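Local coordinates for protein probable transcriptional regulator (Pseudomonas aeruginosa, PDB 2ESN) that probably regulates transcription as a LysR-type factor, pairing a DNA-binding helix-turn-helix domain with an effector-binding domain whose ligand is not known, at residues P234-A239 / L250-H255. Sequence-based numbering, arbitrary orientation.
Sequences PTVLAA and LTAPRH
Ala239 and Leu250 meet through methyl groups: Leu250 turns both branches to Ala239 CB, CD2 at 3.8 Å and CD1 at 4.1 Å. Leu250 CD2 also rests 3.8 Å from Ala239 C, the carbonyl carbon, so it touches helix backbone as well as side chain. One turn earlier Val236 reaches the strand through a single branch. Val236 CG1, anti to the backbone N (chi1 -168°), stands 4.1 Å from Pro253 CD and 4.3 Å from Ala252 CB. The spacing i, i+3 on the helix thus matches Leu250 and the Ala252-Pro253 pair on the strand, with CA separations of 7.5 Å for Ala239-Leu250 and 7.1 Å for Val236-Ala252. All five residues are buried and the side-chain contacts between them are all apolar. Asp109 positions the helix start: its carboxylate accepts hydrogen bonds from the backbone N of Val236 and of Leu237. Val206 of strand 202-206 touches Val236, Ala239 and Leu250, while Tyr110 of helix 109-126 packs on Val236 and Pro253. Helix 236-244 therefore lies against strand 249-253, which runs between parallel strand 202-206 and antiparallel strand 168-183 in the periplasmic-binding-protein-like LysR domain.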
ATOM      1  N   PRO C 234      -8.535 -22.917   3.572  1.00 31.57           N
ATOM      2  CA  PRO C 234      -7.934 -22.663   2.273  1.00 31.86           C
ATOM      3  C   PRO C 234      -7.156 -23.867   1.716  1.00 31.88           C
ATOM      4  O   PRO C 234      -6.752 -23.845   0.538  1.00 32.64           O
ATOM      5  CB  PRO C 234      -6.965 -21.482   2.585  1.00 32.15           C
ATOM      6  CG  PRO C 234      -7.044 -21.232   4.061  1.00 32.99           C
ATOM      7  CD  PRO C 234      -7.745 -22.348   4.691  1.00 31.25           C
ATOM      8  N   THR C 235      -6.933 -24.898   2.541  1.00 30.80           N
ATOM      9  CA  THR C 235      -6.068 -26.056   2.219  1.00 32.40           C
ATOM     10  C   THR C 235      -6.931 -27.304   1.929  1.00 31.90           C
ATOM     11  O   THR C 235      -7.567 -27.806   2.866  1.00 31.41           O
ATOM     12  CB  THR C 235      -5.406 -26.622   3.513  1.00 34.16           C
ATOM     13  OG1 THR C 235      -5.300 -25.676   4.577  1.00 40.17           O
ATOM     14  CG2 THR C 235      -4.230 -27.434   3.306  1.00 32.84           C
ATOM     15  N   VAL C 236      -6.841 -27.867   0.717  1.00 31.47           N
ATOM     16  CA  VAL C 236      -7.396 -29.177   0.343  1.00 30.50           C
ATOM     17  C   VAL C 236      -6.767 -30.321   1.140  1.00 30.27           C
ATOM     18  O   VAL C 236      -7.470 -31.224   1.623  1.00 29.49           O
ATOM     19  CB  VAL C 236      -7.201 -29.465  -1.163  1.00 31.20           C
ATOM     20  CG1 VAL C 236      -8.042 -30.681  -1.617  1.00 32.92           C
ATOM     21  CG2 VAL C 236      -7.701 -28.364  -1.913  1.00 36.55           C
ATOM     22  N   LEU C 237      -5.439 -30.272   1.342  1.00 28.77           N
ATOM     23  CA  LEU C 237      -4.797 -31.416   1.915  1.00 28.25           C
ATOM     24  C   LEU C 237      -5.123 -31.532   3.396  1.00 27.53           C
ATOM     25  O   LEU C 237      -5.414 -32.626   3.851  1.00 28.44           O
ATOM     26  CB  LEU C 237      -3.279 -31.461   1.607  1.00 26.75           C
ATOM     27  CG  LEU C 237      -2.802 -31.566   0.155  1.00 30.29           C
ATOM     28  CD1 LEU C 237      -1.216 -31.624   0.140  1.00 30.75           C
ATOM     29  CD2 LEU C 237      -3.437 -32.730  -0.625  1.00 26.79           C
ATOM     30  N   ALA C 238      -5.115 -30.432   4.139  1.00 28.31           N
ATOM     31  CA  ALA C 238      -5.602 -30.505   5.509  1.00 29.58           C
ATOM     32  C   ALA C 238      -7.096 -30.901   5.531  1.00 29.07           C
ATOM     33  O   ALA C 238      -7.522 -31.568   6.458  1.00 29.44           O
ATOM     34  CB  ALA C 238      -5.368 -29.207   6.256  1.00 28.18           C
ATOM     35  N   ALA C 239      -7.860 -30.443   4.540  1.00 27.76           N
ATOM     36  CA  ALA C 239      -9.320 -30.698   4.501  1.00 27.47           C
ATOM     37  C   ALA C 239      -9.613 -32.188   4.374  1.00 27.11           C
ATOM     38  O   ALA C 239     -10.570 -32.696   4.956  1.00 28.64           O
ATOM     39  CB  ALA C 239      -9.949 -29.971   3.309  1.00 24.64           C
ATOM     40  N   LEU C 250     -16.582 -33.705   1.874  1.00 29.13           N
ATOM     41  CA  LEU C 250     -15.726 -32.752   1.226  1.00 28.67           C
ATOM     42  C   LEU C 250     -15.802 -33.043  -0.251  1.00 28.18           C
ATOM     43  O   LEU C 250     -15.709 -34.193  -0.650  1.00 30.09           O
ATOM     44  CB  LEU C 250     -14.270 -32.863   1.734  1.00 28.29           C
ATOM     45  CG  LEU C 250     -13.165 -32.180   0.876  1.00 27.59           C
ATOM     46  CD1 LEU C 250     -13.230 -30.632   1.018  1.00 23.46           C
ATOM     47  CD2 LEU C 250     -11.760 -32.674   1.283  1.00 31.07           C
ATOM     48  N   THR C 251     -15.964 -32.020  -1.074  1.00 27.06           N
ATOM     49  CA  THR C 251     -16.039 -32.248  -2.547  1.00 27.40           C
ATOM     50  C   THR C 251     -14.740 -31.641  -3.123  1.00 28.79           C
ATOM     51  O   THR C 251     -14.554 -30.418  -3.060  1.00 28.46           O
ATOM     52  CB  THR C 251     -17.306 -31.598  -3.154  1.00 27.27           C
ATOM     53  OG1 THR C 251     -18.455 -31.939  -2.314  1.00 26.67           O
ATOM     54  CG2 THR C 251     -17.458 -32.022  -4.664  1.00 29.76           C
ATOM     55  N   ALA C 252     -13.835 -32.511  -3.593  1.00 28.62           N
ATOM     56  CA  ALA C 252     -12.411 -32.176  -3.724  1.00 29.69           C
ATOM     57  C   ALA C 252     -11.898 -32.726  -5.038  1.00 30.02           C
ATOM     58  O   ALA C 252     -12.420 -33.710  -5.524  1.00 30.28           O
ATOM     59  CB  ALA C 252     -11.578 -32.887  -2.621  1.00 29.11           C
ATOM     60  N   PRO C 253     -10.811 -32.142  -5.549  1.00 29.46           N
ATOM     61  CA  PRO C 253     -10.105 -32.746  -6.634  1.00 30.18           C
ATOM     62  C   PRO C 253      -9.723 -34.189  -6.364  1.00 30.31           C
ATOM     63  O   PRO C 253      -9.102 -34.512  -5.314  1.00 29.35           O
ATOM     64  CB  PRO C 253      -8.849 -31.870  -6.789  1.00 30.41           C
ATOM     65  CG  PRO C 253      -9.256 -30.493  -6.144  1.00 31.27           C
ATOM     66  CD  PRO C 253     -10.208 -30.874  -5.066  1.00 30.48           C
ATOM     67  N   ARG C 254     -10.045 -35.033  -7.345  1.00 30.16           N
ATOM     68  CA  ARG C 254      -9.734 -36.465  -7.309  1.00 33.14           C
ATOM     69  C   ARG C 254      -8.226 -36.797  -7.195  1.00 31.85           C
ATOM     70  O   ARG C 254      -7.795 -37.663  -6.408  1.00 30.41           O
ATOM     71  CB  ARG C 254     -10.420 -37.190  -8.469  1.00 33.83           C
ATOM     72  CG  ARG C 254     -10.292 -38.746  -8.384  1.00 36.67           C
ATOM     73  CD  ARG C 254     -10.812 -39.375  -9.684  1.00 36.50           C
ATOM     74  NE  ARG C 254     -10.761 -40.858  -9.690  1.00 49.12           N
ATOM     75  CZ  ARG C 254      -9.765 -41.640 -10.189  1.00 54.37           C
ATOM     76  NH1 ARG C 254      -9.863 -42.962 -10.136  1.00 53.87           N
ATOM     77  NH2 ARG C 254      -8.642 -41.145 -10.709  1.00 55.64           N
ATOM     78  N   HIS C 255      -7.396 -36.055  -7.912  1.00 31.29           N
ATOM     79  CA  HIS C 255      -5.976 -36.285  -7.840  1.00 30.85           C
ATOM     80  C   HIS C 255      -5.516 -36.172  -6.403  1.00 31.17           C
ATOM     81  O   HIS C 255      -4.713 -36.967  -5.981  1.00 31.71           O
ATOM     82  CB  HIS C 255      -5.244 -35.213  -8.686  1.00 32.30           C
ATOM     83  CG  HIS C 255      -3.760 -35.461  -8.855  1.00 34.29           C
ATOM     84  ND1 HIS C 255      -3.250 -36.607  -9.442  1.00 33.74           N
ATOM     85  CD2 HIS C 255      -2.690 -34.680  -8.567  1.00 31.58           C
ATOM     86  CE1 HIS C 255      -1.934 -36.522  -9.490  1.00 34.77           C
ATOM     87  NE2 HIS C 255      -1.570 -35.369  -8.949  1.00 33.71           N
TER